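Local coordinates for protein ribokinase (Staphylococcus aureus, PDB 3RY7) that phosphorylates D-ribose at its O-5 hydroxyl with ATP and magnesium, giving D-ribose 5-phosphate for nucleotide, histidine and tryptophan synthesis or the pentose phosphate pathway, at residues 22-25 with 26-29; 268-271 with 272-275. All coordinates share one frame; numbering follows the deposited sequence.

Contact 1 (22-25 with 26-29)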
loop_
_atom_site.group_PDB
_atom_site.type_symbol
_atom_site.label_atom_id
_atom_site.label_comp_id
_atom_site.label_asym_id
_atom_site.label_seq_id
_atom_site.Cartn_x
_atom_site.Cartn_y
_atom_site.Cartn_z
ATOM N N TYR A 22 10.667 -13.797 -15.480
ATOM C CA TYR A 22 11.354 -13.059 -16.528
ATOM C C TYR A 22 11.527 -13.950 -17.737
ATOM O O TYR A 22 11.946 -15.092 -17.607
ATOM C CB TYR A 22 12.732 -12.563 -16.066
ATOM C CG TYR A 22 12.699 -11.511 -14.975
ATOM C CD1 TYR A 22 12.068 -10.287 -15.173
ATOM C CD2 TYR A 22 13.321 -11.737 -13.754
ATOM C CE1 TYR A 22 12.043 -9.327 -14.176
ATOM C CE2 TYR A 22 13.304 -10.784 -12.757
ATOM C CZ TYR A 22 12.664 -9.582 -12.969
ATOM O OH TYR A 22 12.659 -8.640 -11.966
ATOM N N ALA A 23 11.208 -13.432 -18.918
ATOM C CA ALA A 23 11.493 -14.165 -20.135
ATOM C C ALA A 23 12.988 -14.269 -20.238
ATOM O O ALA A 23 13.715 -13.572 -19.538
ATOM C CB ALA A 23 11.000 -13.423 -21.359
ATOM N N GLN A 24 13.441 -15.151 -21.117
ATOM C CA GLN A 24 14.847 -15.286 -21.406
ATOM C C GLN A 24 15.025 -14.920 -22.858
ATOM O O GLN A 24 14.050 -14.832 -23.605
ATOM C CB GLN A 24 15.306 -16.703 -21.053
ATOM C CG GLN A 24 16.386 -16.766 -19.980
ATOM C CD GLN A 24 15.877 -16.363 -18.605
ATOM O OE1 GLN A 24 14.773 -16.735 -18.199
ATOM N NE2 GLN A 24 16.689 -15.602 -17.878
ATOM N N PRO A 25 16.273 -14.685 -23.261
ATOM C CA PRO A 25 16.597 -14.259 -24.622
ATOM C C PRO A 25 15.904 -15.138 -25.660
ATOM O O PRO A 25 15.989 -16.362 -25.562
ATOM C CB PRO A 25 18.098 -14.514 -24.671
ATOM C CG PRO A 25 18.558 -14.164 -23.286
ATOM C CD PRO A 25 17.431 -14.511 -22.349
ATOM N N GLY A 26 15.211 -14.524 -26.618
ATOM C CA GLY A 26 14.544 -15.258 -27.685
ATOM C C GLY A 26 13.166 -15.795 -27.324
ATOM O O GLY A 26 12.419 -16.241 -28.198
ATOM N N GLU A 27 12.826 -15.760 -26.040
ATOM C CA GLU A 27 11.544 -16.286 -25.566
ATOM C C GLU A 27 10.382 -15.308 -25.761
ATOM O O GLU A 27 10.585 -14.104 -25.944
ATOM C CB GLU A 27 11.630 -16.615 -24.074
ATOM C CG GLU A 27 11.488 -18.074 -23.757
ATOM C CD GLU A 27 11.362 -18.321 -22.273
ATOM O OE1 GLU A 27 10.676 -19.294 -21.882
ATOM O OE2 GLU A 27 11.944 -17.536 -21.496
ATOM N N THR A 28 9.162 -15.842 -25.715
ATOM C CA THR A 28 7.953 -15.029 -25.678
ATOM C C THR A 28 7.044 -15.518 -24.575
ATOM O O THR A 28 6.441 -16.584 -24.687
ATOM C CB THR A 28 7.167 -15.106 -26.986
ATOM O OG1 THR A 28 7.936 -14.535 -28.052
ATOM C CG2 THR A 28 5.851 -14.345 -26.845
ATOM N N LEU A 29 6.963 -14.755 -23.495
ATOM C CA LEU A 29 6.046 -15.077 -22.420
ATOM C C LEU A 29 4.790 -14.220 -22.535
ATOM O O LEU A 29 4.740 -13.289 -23.348
ATOM C CB LEU A 29 6.710 -14.865 -21.069
ATOM C CG LEU A 29 7.914 -15.771 -20.831
ATOM C CD1 LEU A 29 8.087 -15.997 -19.335
ATOM C CD2 LEU A 29 7.705 -17.094 -21.566
#
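The carboxylate of Glu-27 turns one oxygen back onto the backbone of Gln-24, while the phenol of Tyr-22 is directed elsewhere. In Glu-27 the chain runs out extended beyond CG, which carries OE2 across the mouth of the turn to Gln-24 N at 2.8 Å, with the N-H bent off the line at 142°. The same oxygen is modelled in a salt bridge with Arg-21, and as it also crowds another atom of the model, its exact place is less sure and both bonds are somewhat doubtful. Gln-24 CB lies 3.5 Å from Glu-27 OE2, alongside the bond. The backbone N of Glu-27 donates to Gln-24 O at 2.9 Å, approaching 28° out of the carbonyl plane, and this bond closes the turn. Pro-25 is the first of the two central residues. Gly-26 follows it at the head of the bend, and its positive phi (84°) is a backbone shape that residues with a CB adopt less readily. Farther from the bend, the isobutyl group of Leu-29 brings CG to 3.9 Å from Ala-23 CB, while its CD1 reaches Ala-23 CA, also at 3.9 Å, so a small apolar patch bridges the two limbs. The Tyr-22 ring packs on Asn-102 and Gln-106, and its OH bonds to Thr-100 O, tying this limb of the loop to the hairpin of strands 95-101 and 107-112. With proline and glycine as its central pair, the arrangement is a classic type II beta turn, set at the surface in the long connection between strands 12-18 and 36-40 of the small four-stranded sheet.

Contact 2 (268-271 with 272-275)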
loop_
_atom_site.group_PDB
_atom_site.type_symbol
_atom_site.label_atom_id
_atom_site.label_comp_id
_atom_site.label_asym_id
_atom_site.label_seq_id
_atom_site.Cartn_x
_atom_site.Cartn_y
_atom_site.Cartn_z
ATOM N N GLN A 268 24.807 21.985 11.363
ATOM C CA GLN A 268 25.100 20.554 11.339
ATOM C C GLN A 268 25.488 19.998 12.718
ATOM O O GLN A 268 26.288 19.056 12.821
ATOM C CB GLN A 268 26.182 20.234 10.302
ATOM C CG GLN A 268 25.750 20.440 8.844
ATOM C CD GLN A 268 26.803 19.948 7.860
ATOM O OE1 GLN A 268 27.182 20.669 6.931
ATOM N NE2 GLN A 268 27.286 18.720 8.062
ATOM N N ASP A 269 24.920 20.575 13.774
ATOM C CA ASP A 269 25.230 20.139 15.141
ATOM C C ASP A 269 24.392 18.920 15.541
ATOM O O ASP A 269 24.598 18.336 16.606
ATOM C CB ASP A 269 25.037 21.294 16.139
ATOM C CG ASP A 269 23.607 21.836 16.144
ATOM O OD1 ASP A 269 23.384 22.984 16.597
ATOM O OD2 ASP A 269 22.696 21.113 15.686
ATOM N N ASN A 270 23.458 18.540 14.667
ATOM C CA ASN A 270 22.531 17.438 14.914
ATOM C C ASN A 270 22.584 16.359 13.833
ATOM O O ASN A 270 21.555 15.842 13.410
ATOM C CB ASN A 270 21.103 17.961 15.034
ATOM C CG ASN A 270 20.548 18.437 13.706
ATOM O OD1 ASN A 270 21.279 18.971 12.870
ATOM N ND2 ASN A 270 19.252 18.251 13.504
ATOM N N LEU A 271 23.788 16.023 13.395
ATOM C CA LEU A 271 23.966 14.982 12.392
ATOM C C LEU A 271 23.268 13.673 12.764
ATOM O O LEU A 271 22.517 13.129 11.964
ATOM C CB LEU A 271 25.453 14.720 12.141
ATOM C CG LEU A 271 26.014 15.357 10.868
ATOM C CD1 LEU A 271 25.260 16.619 10.560
ATOM C CD2 LEU A 271 27.509 15.649 10.986
ATOM N N ALA A 272 23.534 13.160 13.965
ATOM C CA ALA A 272 22.969 11.873 14.377
ATOM C C ALA A 272 21.434 11.900 14.511
ATOM O O ALA A 272 20.764 10.942 14.139
ATOM C CB ALA A 272 23.628 11.377 15.677
ATOM N N ASP A 273 20.893 12.994 15.041
ATOM C CA ASP A 273 19.443 13.154 15.138
ATOM C C ASP A 273 18.784 13.199 13.751
ATOM O O ASP A 273 17.757 12.544 13.506
ATOM C CB ASP A 273 19.108 14.423 15.930
ATOM C CG ASP A 273 17.671 14.883 15.727
ATOM O OD1 ASP A 273 17.494 16.077 15.408
ATOM O OD2 ASP A 273 16.724 14.065 15.875
ATOM N N ALA A 274 19.380 13.975 12.848
ATOM C CA ALA A 274 18.882 14.076 11.484
ATOM C C ALA A 274 18.967 12.726 10.775
ATOM O O ALA A 274 18.072 12.354 10.028
ATOM C CB ALA A 274 19.654 15.167 10.699
ATOM N N ILE A 275 20.041 11.988 11.013
ATOM C CA ILE A 275 20.190 10.668 10.411
ATOM C C ILE A 275 19.164 9.663 10.961
ATOM O O ILE A 275 18.690 8.772 10.237
ATOM C CB ILE A 275 21.623 10.141 10.583
ATOM C CG1 ILE A 275 22.580 10.977 9.716
ATOM C CG2 ILE A 275 21.698 8.658 10.234
ATOM C CD1 ILE A 275 24.019 10.530 9.783
HETATM O O HOH W 1 17.087 18.352 16.066
#
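Ala-272 follows Leu-271 in the opening turn of the helix, its methyl group resting on Gln-237 and Ile-239 of strand 236-239. Asp-273 comes next. Its CG stands anti to the backbone N (chi1 163°), which brings OD1 to 3.4 Å from Asn-270 ND2 in a weak hydrogen bond; the amide and carboxylate planes are 52° apart. A water also lies beside both groups, though its very short approach to Asp-273 OD1 makes its position doubtful. The Asn-270 amide has firmer partners outside this turn, OD1 taking the N-H of Asn-265 and ND2 giving to Arg-263 O, so it is gripped at both ends. Asn-270 is at the N-cap position, yet its side chain makes no capping bond and instead binds the preceding loop. A carboxylate in the first turn would probably be favoured by the helix dipole; Asp-273 also has a long, weak ion pair with Arg-263. At Ala-274 the backbone takes over: its N donates to Asn-270 O at 2.9 Å, nearly straight at 167°, and its CB lies 3.4 Å from that same oxygen. Ile-275 repeats the pattern, its N bonding to Leu-271 O at 2.9 Å. Its CG1, set beside its own backbone N, crowds Leu-271 O at 3.1 Å. Helix 271-283 lies between helix 252-263 and the last two strands of the large sheet, 228-231 and 236-239: Ala-274 touches Phe-260 and Arg-263, Ile-275 meets Phe-256, Phe-260, Thr-228 and Phe-230, and Leu-271 packs on Phe-230, Thr-232 and Leu-264.

Overall arrangement
The two contacts lie on opposite sides of the chain's centre, 48 Å apart between centres and about 29 Å between nearest atoms, so neither touches the other. Contact 1 sits at the surface beyond the four-stranded sheet, which in ribokinases acts as a lid over the sugar site, and is away from the substrate, ATP and potassium sites. Contact 2 starts helix 271-283 beside the nine-stranded sheet of the main domain. From there the side chain of Ile-275 comes to about 4 Å from that of Asn-279, a residue that probably binds ATP. This is consistent with a place for contact 2 on the nucleotide side of the enzyme.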